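Local coordinates for protein prephenate dehydratase:Amino acid-binding ACT (Brucella abortus, PDB 6VH5) that probably converts prephenate to phenylpyruvate, releasing carbon dioxide and water, on the route to phenylalanine, and binds phenylalanine itself in its ACT domain, at residues F221-R224 with A228-Y231; L230-G235 with R282-E287; S249-L252 with A258-F261. All blocks are in the same frame, centred on the assembly; numbering follows the deposited sequence.

Contact 1: residues F221-R224 with A228-Y231; sequences FRVR and AALY. With PHE (phenylalanine), chain J; EDO (1,2-ethanediol), chain F.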
loop_
_atom_site.group_PDB
_atom_site.type_symbol
_atom_site.label_atom_id
_atom_site.label_comp_id
_atom_site.label_asym_id
_atom_site.label_seq_id
_atom_site.Cartn_x
_atom_site.Cartn_y
_atom_site.Cartn_z
ATOM N N PHE A 221 -6.371 18.038 -2.119
ATOM C CA PHE A 221 -6.939 19.005 -3.053
ATOM C C PHE A 221 -7.113 18.319 -4.401
ATOM O O PHE A 221 -6.449 17.321 -4.698
ATOM C CB PHE A 221 -6.061 20.260 -3.196
ATOM C CG PHE A 221 -4.659 19.983 -3.729
ATOM C CD1 PHE A 221 -4.403 19.990 -5.090
ATOM C CD2 PHE A 221 -3.613 19.709 -2.861
ATOM C CE1 PHE A 221 -3.131 19.728 -5.576
ATOM C CE2 PHE A 221 -2.326 19.451 -3.336
ATOM C CZ PHE A 221 -2.087 19.448 -4.689
ATOM N N ARG A 222 -8.012 18.868 -5.214
ATOM C CA ARG A 222 -8.296 18.342 -6.545
ATOM C C ARG A 222 -7.935 19.342 -7.644
ATOM O O ARG A 222 -8.179 20.546 -7.510
ATOM C CB ARG A 222 -9.771 17.960 -6.663
ATOM C CG ARG A 222 -10.129 16.801 -5.763
ATOM C CD ARG A 222 -11.600 16.619 -5.636
ATOM N NE ARG A 222 -11.886 15.562 -4.678
ATOM C CZ ARG A 222 -12.943 14.767 -4.755
ATOM N NH1 ARG A 222 -13.801 14.922 -5.754
ATOM N NH2 ARG A 222 -13.130 13.817 -3.845
ATOM N N VAL A 223 -7.393 18.824 -8.752
ATOM C CA VAL A 223 -7.191 19.592 -9.972
ATOM C C VAL A 223 -7.745 18.809 -11.154
ATOM O O VAL A 223 -8.021 17.610 -11.072
ATOM C CB VAL A 223 -5.709 19.947 -10.240
ATOM C CG1 VAL A 223 -5.174 20.870 -9.167
ATOM C CG2 VAL A 223 -4.852 18.684 -10.368
ATOM N N ARG A 224 -7.931 19.524 -12.256
ATOM C CA ARG A 224 -8.225 18.906 -13.536
ATOM C C ARG A 224 -6.997 18.145 -14.040
ATOM O O ARG A 224 -5.852 18.480 -13.721
ATOM C CB ARG A 224 -8.642 19.985 -14.529
ATOM C CG ARG A 224 -10.044 20.539 -14.274
ATOM C CD ARG A 224 -10.429 21.670 -15.228
ATOM N NE ARG A 224 -10.538 21.313 -16.642
ATOM C CZ ARG A 224 -9.757 21.820 -17.596
ATOM N NH1 ARG A 224 -8.803 22.693 -17.283
ATOM N NH2 ARG A 224 -9.928 21.458 -18.862
ATOM N N ALA A 228 0.086 21.031 -16.770
ATOM C CA ALA A 228 0.449 22.141 -15.887
ATOM C C ALA A 228 -0.520 22.339 -14.716
ATOM O O ALA A 228 -0.359 23.314 -13.964
ATOM C CB ALA A 228 0.602 23.474 -16.648
ATOM N N ALA A 229 -1.529 21.473 -14.539
ATOM C CA ALA A 229 -2.507 21.696 -13.474
ATOM C C ALA A 229 -1.894 21.507 -12.086
ATOM O O ALA A 229 -2.166 22.297 -11.175
ATOM C CB ALA A 229 -3.713 20.778 -13.665
ATOM N N LEU A 230 -1.069 20.474 -11.894
ATOM C CA LEU A 230 -0.370 20.334 -10.616
ATOM C C LEU A 230 0.651 21.457 -10.427
ATOM O O LEU A 230 0.796 21.996 -9.319
ATOM C CB LEU A 230 0.325 18.963 -10.538
ATOM C CG LEU A 230 1.228 18.717 -9.320
ATOM C CD1 LEU A 230 0.394 18.861 -8.024
ATOM C CD2 LEU A 230 1.868 17.328 -9.371
ATOM N N TYR A 231 1.365 21.813 -11.509
ATOM C CA TYR A 231 2.341 22.905 -11.486
ATOM C C TYR A 231 1.754 24.193 -10.915
ATOM O O TYR A 231 2.379 24.850 -10.075
ATOM C CB TYR A 231 2.866 23.151 -12.902
ATOM C CG TYR A 231 4.043 24.090 -12.996
ATOM C CD1 TYR A 231 5.316 23.685 -12.608
ATOM C CD2 TYR A 231 3.896 25.364 -13.520
ATOM C CE1 TYR A 231 6.411 24.543 -12.717
ATOM C CE2 TYR A 231 4.984 26.229 -13.638
ATOM C CZ TYR A 231 6.234 25.810 -13.233
ATOM O OH TYR A 231 7.305 26.664 -13.343
HETATM N N PHE J . -2.450 15.736 -15.033
HETATM C CA PHE J . -2.249 16.987 -14.313
HETATM C C PHE J . -0.939 17.679 -14.693
HETATM O O PHE J . -0.556 18.661 -14.048
HETATM C CB PHE J . -2.283 16.755 -12.804
HETATM C CG PHE J . -1.486 15.552 -12.349
HETATM C CD1 PHE J . -2.124 14.358 -12.044
HETATM C CD2 PHE J . -0.114 15.623 -12.201
HETATM C CE1 PHE J . -1.397 13.246 -11.621
HETATM C CE2 PHE J . 0.616 14.524 -11.782
HETATM C CZ PHE J . -0.030 13.330 -11.487
HETATM O OXT PHE J . -0.246 17.277 -15.634
HETATM C C1 EDO F . 3.075 19.284 -13.930
HETATM O O1 EDO F . 1.794 19.933 -13.862
HETATM C C2 EDO F . 3.394 18.750 -15.330
HETATM O O2 EDO F . 2.399 19.098 -16.306
#

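Contact 2: residues L230-G235 with R282-E287; sequences LYKALG and RFFTKE. With PHE (phenylalanine), chain J; EDO (1,2-ethanediol), chain F.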
loop_
_atom_site.group_PDB
_atom_site.type_symbol
_atom_site.label_atom_id
_atom_site.label_comp_id
_atom_site.label_asym_id
_atom_site.label_seq_id
_atom_site.Cartn_x
_atom_site.Cartn_y
_atom_site.Cartn_z
ATOM N N LEU A 230 -1.069 20.474 -11.894
ATOM C CA LEU A 230 -0.370 20.334 -10.616
ATOM C C LEU A 230 0.651 21.457 -10.427
ATOM O O LEU A 230 0.796 21.996 -9.319
ATOM C CB LEU A 230 0.325 18.963 -10.538
ATOM C CG LEU A 230 1.228 18.717 -9.320
ATOM C CD1 LEU A 230 0.394 18.861 -8.024
ATOM C CD2 LEU A 230 1.868 17.328 -9.371
ATOM N N TYR A 231 1.365 21.813 -11.509
ATOM C CA TYR A 231 2.341 22.905 -11.486
ATOM C C TYR A 231 1.754 24.193 -10.915
ATOM O O TYR A 231 2.379 24.850 -10.075
ATOM C CB TYR A 231 2.866 23.151 -12.902
ATOM C CG TYR A 231 4.043 24.090 -12.996
ATOM C CD1 TYR A 231 5.316 23.685 -12.608
ATOM C CD2 TYR A 231 3.896 25.364 -13.520
ATOM C CE1 TYR A 231 6.411 24.543 -12.717
ATOM C CE2 TYR A 231 4.984 26.229 -13.638
ATOM C CZ TYR A 231 6.234 25.810 -13.233
ATOM O OH TYR A 231 7.305 26.664 -13.343
ATOM N N LYS A 232 0.561 24.579 -11.380
ATOM C CA LYS A 232 -0.109 25.755 -10.830
ATOM C C LYS A 232 -0.345 25.621 -9.330
ATOM O O LYS A 232 -0.164 26.587 -8.578
ATOM C CB LYS A 232 -1.432 25.992 -11.554
ATOM C CG LYS A 232 -1.286 26.237 -13.056
ATOM C CD LYS A 232 -0.563 27.564 -13.375
ATOM C CE LYS A 232 -0.571 27.852 -14.876
ATOM N NZ LYS A 232 0.471 28.879 -15.307
ATOM N N ALA A 233 -0.774 24.438 -8.879
ATOM C CA ALA A 233 -1.122 24.272 -7.471
ATOM C C ALA A 233 0.103 24.356 -6.566
ATOM O O ALA A 233 0.009 24.865 -5.441
ATOM C CB ALA A 233 -1.867 22.948 -7.277
ATOM N N LEU A 234 1.260 23.893 -7.046
ATOM C CA LEU A 234 2.501 23.962 -6.286
ATOM C C LEU A 234 3.172 25.336 -6.366
ATOM O O LEU A 234 4.096 25.606 -5.590
ATOM C CB LEU A 234 3.476 22.895 -6.799
ATOM C CG LEU A 234 3.035 21.444 -6.688
ATOM C CD1 LEU A 234 4.102 20.510 -7.196
ATOM C CD2 LEU A 234 2.780 21.165 -5.239
ATOM N N GLY A 235 2.734 26.196 -7.289
ATOM C CA GLY A 235 3.417 27.465 -7.505
ATOM C C GLY A 235 3.582 28.285 -6.243
ATOM O O GLY A 235 4.617 28.934 -6.035
ATOM N N ARG A 282 -5.687 27.709 -3.445
ATOM C CA ARG A 282 -7.143 27.755 -3.546
ATOM C C ARG A 282 -7.617 28.343 -4.869
ATOM O O ARG A 282 -8.713 28.011 -5.330
ATOM C CB ARG A 282 -7.735 28.561 -2.388
ATOM C CG ARG A 282 -7.936 27.763 -1.114
ATOM C CD ARG A 282 -8.408 28.645 0.028
ATOM N NE ARG A 282 -7.454 28.680 1.138
ATOM C CZ ARG A 282 -7.449 27.811 2.145
ATOM N NH1 ARG A 282 -6.554 27.911 3.123
ATOM N NH2 ARG A 282 -8.342 26.834 2.176
ATOM N N PHE A 283 -6.833 29.228 -5.489
ATOM C CA PHE A 283 -7.261 29.766 -6.779
ATOM C C PHE A 283 -7.167 28.704 -7.861
ATOM O O PHE A 283 -7.946 28.712 -8.819
ATOM C CB PHE A 283 -6.413 30.986 -7.167
ATOM C CG PHE A 283 -6.779 31.590 -8.510
ATOM C CD1 PHE A 283 -7.898 32.400 -8.636
ATOM C CD2 PHE A 283 -6.011 31.354 -9.635
ATOM C CE1 PHE A 283 -8.242 32.971 -9.854
ATOM C CE2 PHE A 283 -6.355 31.910 -10.863
ATOM C CZ PHE A 283 -7.476 32.721 -10.968
ATOM N N PHE A 284 -6.225 27.784 -7.712
ATOM C CA PHE A 284 -5.886 26.815 -8.735
ATOM C C PHE A 284 -6.438 25.421 -8.452
ATOM O O PHE A 284 -6.094 24.478 -9.172
ATOM C CB PHE A 284 -4.364 26.764 -8.894
ATOM C CG PHE A 284 -3.769 27.997 -9.555
ATOM C CD1 PHE A 284 -4.057 28.310 -10.878
ATOM C CD2 PHE A 284 -2.919 28.841 -8.844
ATOM C CE1 PHE A 284 -3.501 29.438 -11.484
ATOM C CE2 PHE A 284 -2.359 29.962 -9.438
ATOM C CZ PHE A 284 -2.651 30.265 -10.765
ATOM N N THR A 285 -7.242 25.248 -7.401
ATOM C CA THR A 285 -7.771 23.929 -7.083
ATOM C C THR A 285 -9.227 24.017 -6.656
ATOM O O THR A 285 -9.794 25.097 -6.452
ATOM C CB THR A 285 -6.992 23.234 -5.957
ATOM O OG1 THR A 285 -7.109 24.007 -4.757
ATOM C CG2 THR A 285 -5.526 23.087 -6.321
ATOM N N LYS A 286 -9.824 22.841 -6.515
ATOM C CA LYS A 286 -11.121 22.680 -5.888
ATOM C C LYS A 286 -10.962 21.794 -4.658
ATOM O O LYS A 286 -9.998 21.028 -4.530
ATOM C CB LYS A 286 -12.139 22.084 -6.865
ATOM N N GLU A 287 -11.894 21.955 -3.728
ATOM C CA GLU A 287 -12.053 21.053 -2.590
ATOM C C GLU A 287 -10.762 20.879 -1.797
ATOM O O GLU A 287 -10.311 19.765 -1.531
ATOM C CB GLU A 287 -12.594 19.697 -3.036
ATOM C CG GLU A 287 -13.821 19.782 -3.901
ATOM C CD GLU A 287 -14.920 18.928 -3.335
ATOM O OE1 GLU A 287 -14.593 18.033 -2.523
ATOM O OE2 GLU A 287 -16.102 19.154 -3.678
HETATM N N PHE J . -2.450 15.736 -15.033
HETATM C CA PHE J . -2.249 16.987 -14.313
HETATM C C PHE J . -0.939 17.679 -14.693
HETATM O O PHE J . -0.556 18.661 -14.048
HETATM C CB PHE J . -2.283 16.755 -12.804
HETATM C CG PHE J . -1.486 15.552 -12.349
HETATM C CD1 PHE J . -2.124 14.358 -12.044
HETATM C CD2 PHE J . -0.114 15.623 -12.201
HETATM C CE1 PHE J . -1.397 13.246 -11.621
HETATM C CE2 PHE J . 0.616 14.524 -11.782
HETATM C CZ PHE J . -0.030 13.330 -11.487
HETATM O OXT PHE J . -0.246 17.277 -15.634
HETATM C C1 EDO F . 3.075 19.284 -13.930
HETATM O O1 EDO F . 1.794 19.933 -13.862
HETATM C C2 EDO F . 3.394 18.750 -15.330
HETATM O O2 EDO F . 2.399 19.098 -16.306
#

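Contact 3: residues S249-L252 with A258-F261; sequences SYQL and ATQF. With PHE (phenylalanine), chain J.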
loop_
_atom_site.group_PDB
_atom_site.type_symbol
_atom_site.label_atom_id
_atom_site.label_comp_id
_atom_site.label_asym_id
_atom_site.label_seq_id
_atom_site.Cartn_x
_atom_site.Cartn_y
_atom_site.Cartn_z
ATOM N N SER A 249 -0.521 11.160 -5.982
ATOM C CA SER A 249 -1.608 11.361 -6.922
ATOM C C SER A 249 -2.609 10.218 -6.843
ATOM O O SER A 249 -2.274 9.073 -6.513
ATOM C CB SER A 249 -1.066 11.502 -8.343
ATOM O OG SER A 249 -0.911 10.257 -8.986
ATOM N N TYR A 250 -3.861 10.554 -7.120
ATOM C CA TYR A 250 -4.954 9.588 -7.087
ATOM C C TYR A 250 -5.956 10.054 -8.131
ATOM O O TYR A 250 -6.586 11.098 -7.944
ATOM C CB TYR A 250 -5.538 9.559 -5.672
ATOM C CG TYR A 250 -6.632 8.579 -5.352
ATOM C CD1 TYR A 250 -6.349 7.403 -4.661
ATOM C CD2 TYR A 250 -7.960 8.854 -5.674
ATOM C CE1 TYR A 250 -7.357 6.503 -4.326
ATOM C CE2 TYR A 250 -8.973 7.972 -5.350
ATOM C CZ TYR A 250 -8.663 6.792 -4.675
ATOM O OH TYR A 250 -9.654 5.904 -4.352
ATOM N N GLN A 251 -6.094 9.308 -9.228
ATOM C CA GLN A 251 -7.063 9.675 -10.256
ATOM C C GLN A 251 -8.472 9.312 -9.785
ATOM O O GLN A 251 -8.707 8.196 -9.314
ATOM C CB GLN A 251 -6.738 8.995 -11.590
ATOM C CG GLN A 251 -5.409 9.405 -12.213
ATOM C CD GLN A 251 -5.449 10.784 -12.885
ATOM O OE1 GLN A 251 -6.342 11.593 -12.624
ATOM N NE2 GLN A 251 -4.464 11.061 -13.738
ATOM N N LEU A 252 -9.400 10.263 -9.909
ATOM C CA LEU A 252 -10.733 10.138 -9.325
ATOM C C LEU A 252 -11.644 9.243 -10.157
ATOM O O LEU A 252 -11.583 9.238 -11.388
ATOM C CB LEU A 252 -11.361 11.525 -9.184
ATOM C CG LEU A 252 -10.787 12.383 -8.058
ATOM C CD1 LEU A 252 -11.456 13.740 -7.998
ATOM C CD2 LEU A 252 -10.982 11.656 -6.738
ATOM N N ALA A 258 -10.247 14.082 -13.530
ATOM C CA ALA A 258 -9.784 14.874 -12.403
ATOM C C ALA A 258 -8.872 14.025 -11.535
ATOM O O ALA A 258 -8.893 12.793 -11.600
ATOM C CB ALA A 258 -10.964 15.395 -11.569
ATOM N N THR A 259 -8.053 14.698 -10.729
ATOM C CA THR A 259 -7.065 14.010 -9.911
ATOM C C THR A 259 -7.077 14.585 -8.502
ATOM O O THR A 259 -7.134 15.803 -8.327
ATOM C CB THR A 259 -5.655 14.132 -10.501
ATOM O OG1 THR A 259 -5.725 13.937 -11.917
ATOM C CG2 THR A 259 -4.730 13.058 -9.894
ATOM N N GLN A 260 -7.002 13.714 -7.500
ATOM C CA GLN A 260 -6.860 14.169 -6.125
ATOM C C GLN A 260 -5.431 13.928 -5.645
ATOM O O GLN A 260 -4.785 12.951 -6.032
ATOM C CB GLN A 260 -7.857 13.475 -5.189
ATOM C CG GLN A 260 -7.903 14.113 -3.803
ATOM C CD GLN A 260 -9.107 13.688 -3.001
ATOM O OE1 GLN A 260 -10.244 13.951 -3.385
ATOM N NE2 GLN A 260 -8.862 13.034 -1.874
ATOM N N PHE A 261 -4.944 14.835 -4.800
ATOM C CA PHE A 261 -3.584 14.787 -4.284
ATOM C C PHE A 261 -3.624 14.792 -2.766
ATOM O O PHE A 261 -4.450 15.478 -2.152
ATOM C CB PHE A 261 -2.724 15.977 -4.781
ATOM C CG PHE A 261 -2.242 15.832 -6.203
ATOM C CD1 PHE A 261 -1.007 15.226 -6.475
ATOM C CD2 PHE A 261 -3.034 16.246 -7.270
ATOM C CE1 PHE A 261 -0.563 15.054 -7.781
ATOM C CE2 PHE A 261 -2.602 16.074 -8.579
ATOM C CZ PHE A 261 -1.361 15.479 -8.837
HETATM N N PHE J . -2.450 15.736 -15.033
HETATM C CA PHE J . -2.249 16.987 -14.313
HETATM C C PHE J . -0.939 17.679 -14.693
HETATM O O PHE J . -0.556 18.661 -14.048
HETATM C CB PHE J . -2.283 16.755 -12.804
HETATM C CG PHE J . -1.486 15.552 -12.349
HETATM C CD1 PHE J . -2.124 14.358 -12.044
HETATM C CD2 PHE J . -0.114 15.623 -12.201
HETATM C CE1 PHE J . -1.397 13.246 -11.621
HETATM C CE2 PHE J . 0.616 14.524 -11.782
HETATM C CZ PHE J . -0.030 13.330 -11.487
HETATM O OXT PHE J . -0.246 17.277 -15.634
#

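Contact 1: residues F221-R224 with A228-Y231
Val-223 and Ala-229 bring the end of strand 215-224 against the first turn of helix 229-240, with CB facing CB at 4.1 Å. No hydrogen bond joins the two segments; the side chains meet through apolar contacts. Phe-221 turns its ring edge to Leu-230, CZ reaching CD1 at 4.2 Å with the two side chains at about a right angle. Separately, the carbonyl O of Arg-224 approaches the methyl CB of Ala-229 at 3.1 Å.

The amides of the first turn are shared between two bound molecules. Leu-230 N donates an almost straight bond to the carboxylate O of the bound phenylalanine (2.9 Å, 175°), whereas Ala-228 N and Tyr-231 N bond to O2 and O1 of a 1,2-ethanediol, probably from the crystallisation liquor. Leu-230 extends CG away from its own backbone N (chi1 174°), and Leu-230 CD2 lies 3.9 Å from CD2 of the ligand. Val-223 CG2 meets the ligand CB at 4.0 Å. Asn-225, and Asn-243 and Met-244 of the second subunit, complete the polar grip.

Ala-228 is the N-cap, and the carboxylate, held by Leu-230 N, faces the first-turn amides; the helix dipole would probably favour its charge. Strand and helix thus give the phenylalanine pocket an apolar wall and an anion-binding end.

Contact 2: residues L230-G235 with R282-E287
Lys-232 and Phe-284 make a CH-pi contact in the ACT domain, where the first turns of helix 229-240 meet the turn that follows helix 272-283 and leads into strand 286-295. The contact is small, apolar and partly buried, with Lys-232 at its exposed edge.

CB of Lys-232 stands over one face of the Phe-284 ring, 3.9 Å from its centroid and 25° off the normal, displaced toward Phe-284 CD1, from which it is 3.6 Å away. The lysine chain bends at its second torsion (chi2 -67°), and its CD still passes the ring rim at CE1 while the ammonium end leads away. CD2 of Phe-283 lies over the centre of the opposite face; the Phe-284 ring is therefore held between an aliphatic chain and its own neighbour in sequence.

Further in, CG2 of Thr-285 packs on CB of Ala-233 at 3.8 Å, and Phe-221 of strand 215-224 touches both residues. OG1 of Thr-285 bonds to the carbonyl O of Leu-281 in the preceding helix. On helix 229-240, Tyr-231 stacks on Tyr-231 of the second subunit.

No hydrogen bond crosses between the segments. With the threonine hydroxyl satisfied by Leu-281 O and the lysine end directed away from the contact, cohesion here rests on dispersion and the CH-pi interaction, which depend on close fit more than on exact bond direction.

Contact 3: residues S249-L252 with A258-F261
Tyr-250 and Gln-260 form the hydrogen-bonded pair of an antiparallel beta hairpin, strands 243-251 and 258-266 of the ACT sheet. The bond from Gln-260 N to Tyr-250 O is short, 2.7 Å; the return bond from Tyr-250 N to Gln-260 O, 2.8 Å, is bent and weak. Nearer the turn, Leu-252 N donates to Ala-258 O at 3.1 Å in a nearly straight line (174°).

Ser-249, Gln-251, Thr-259 and Phe-261 share one face of the hairpin, with Tyr-250 and Gln-260 on the opposite face. On the first, the hydroxyl OG1 of Thr-259 donates to OE1 of Gln-251, approaching from above the amide plane, 44° out of it, and so not along a lone pair; the modelled separation of these two atoms, 2.5 Å, is doubtful in its exact value. The glutamine reaches back over its partner because its chain folds at chi2 (-77°). Its NE2 is held by Asn-225 OD1 and by Thr-245 O of the second subunit, which fixes the rotation of the amide; Asn-225 in turn binds the phenylalanine ligand, making Gln-251 a second-shell residue.

Packing surrounds these bonds. Toward the hairpin turn, Leu-252 crosses Gln-260, Leu-252 CD2 lying 3.9 Å from Gln-260 CB, and Gln-260 sends its own amide oxygen to Arg-222. Ser-249 CB meets Phe-261 CE1 at 3.6 Å, while Ser-249 OG bonds to Leu-247 N of the second subunit. The face of these two residues forms one wall of the phenylalanine pocket: CG2 of Thr-259 touches the ligand ring, Ser-249 CB lies 3.7 Å from the ligand CE1, and Phe-261 meets the ligand with its edge, Phe-261 CZ standing 3.5 Å from the ligand CG.

Overall arrangement
All three contacts belong to the ACT domain and gather on one antiparallel four-stranded sheet. Contact 1 comes first in the chain, at the passage from strand 215-224 into helix 229-240; contact 2 starts on that same helix and is closed only near strand 286-295, with the hairpin of contact 3 in between. The centres of contacts 1 and 2 are about 5 Å apart, those of contacts 1 and 3 about 9 Å, and those of contacts 2 and 3 about 13 Å. Contacts 1 and 3 line the same bound phenylalanine, contact 2 shares Leu-230 with contact 1, and the second subunit completes the site. This places ligand binding at the dimer interface, consistent with feedback control by the pathway's end product.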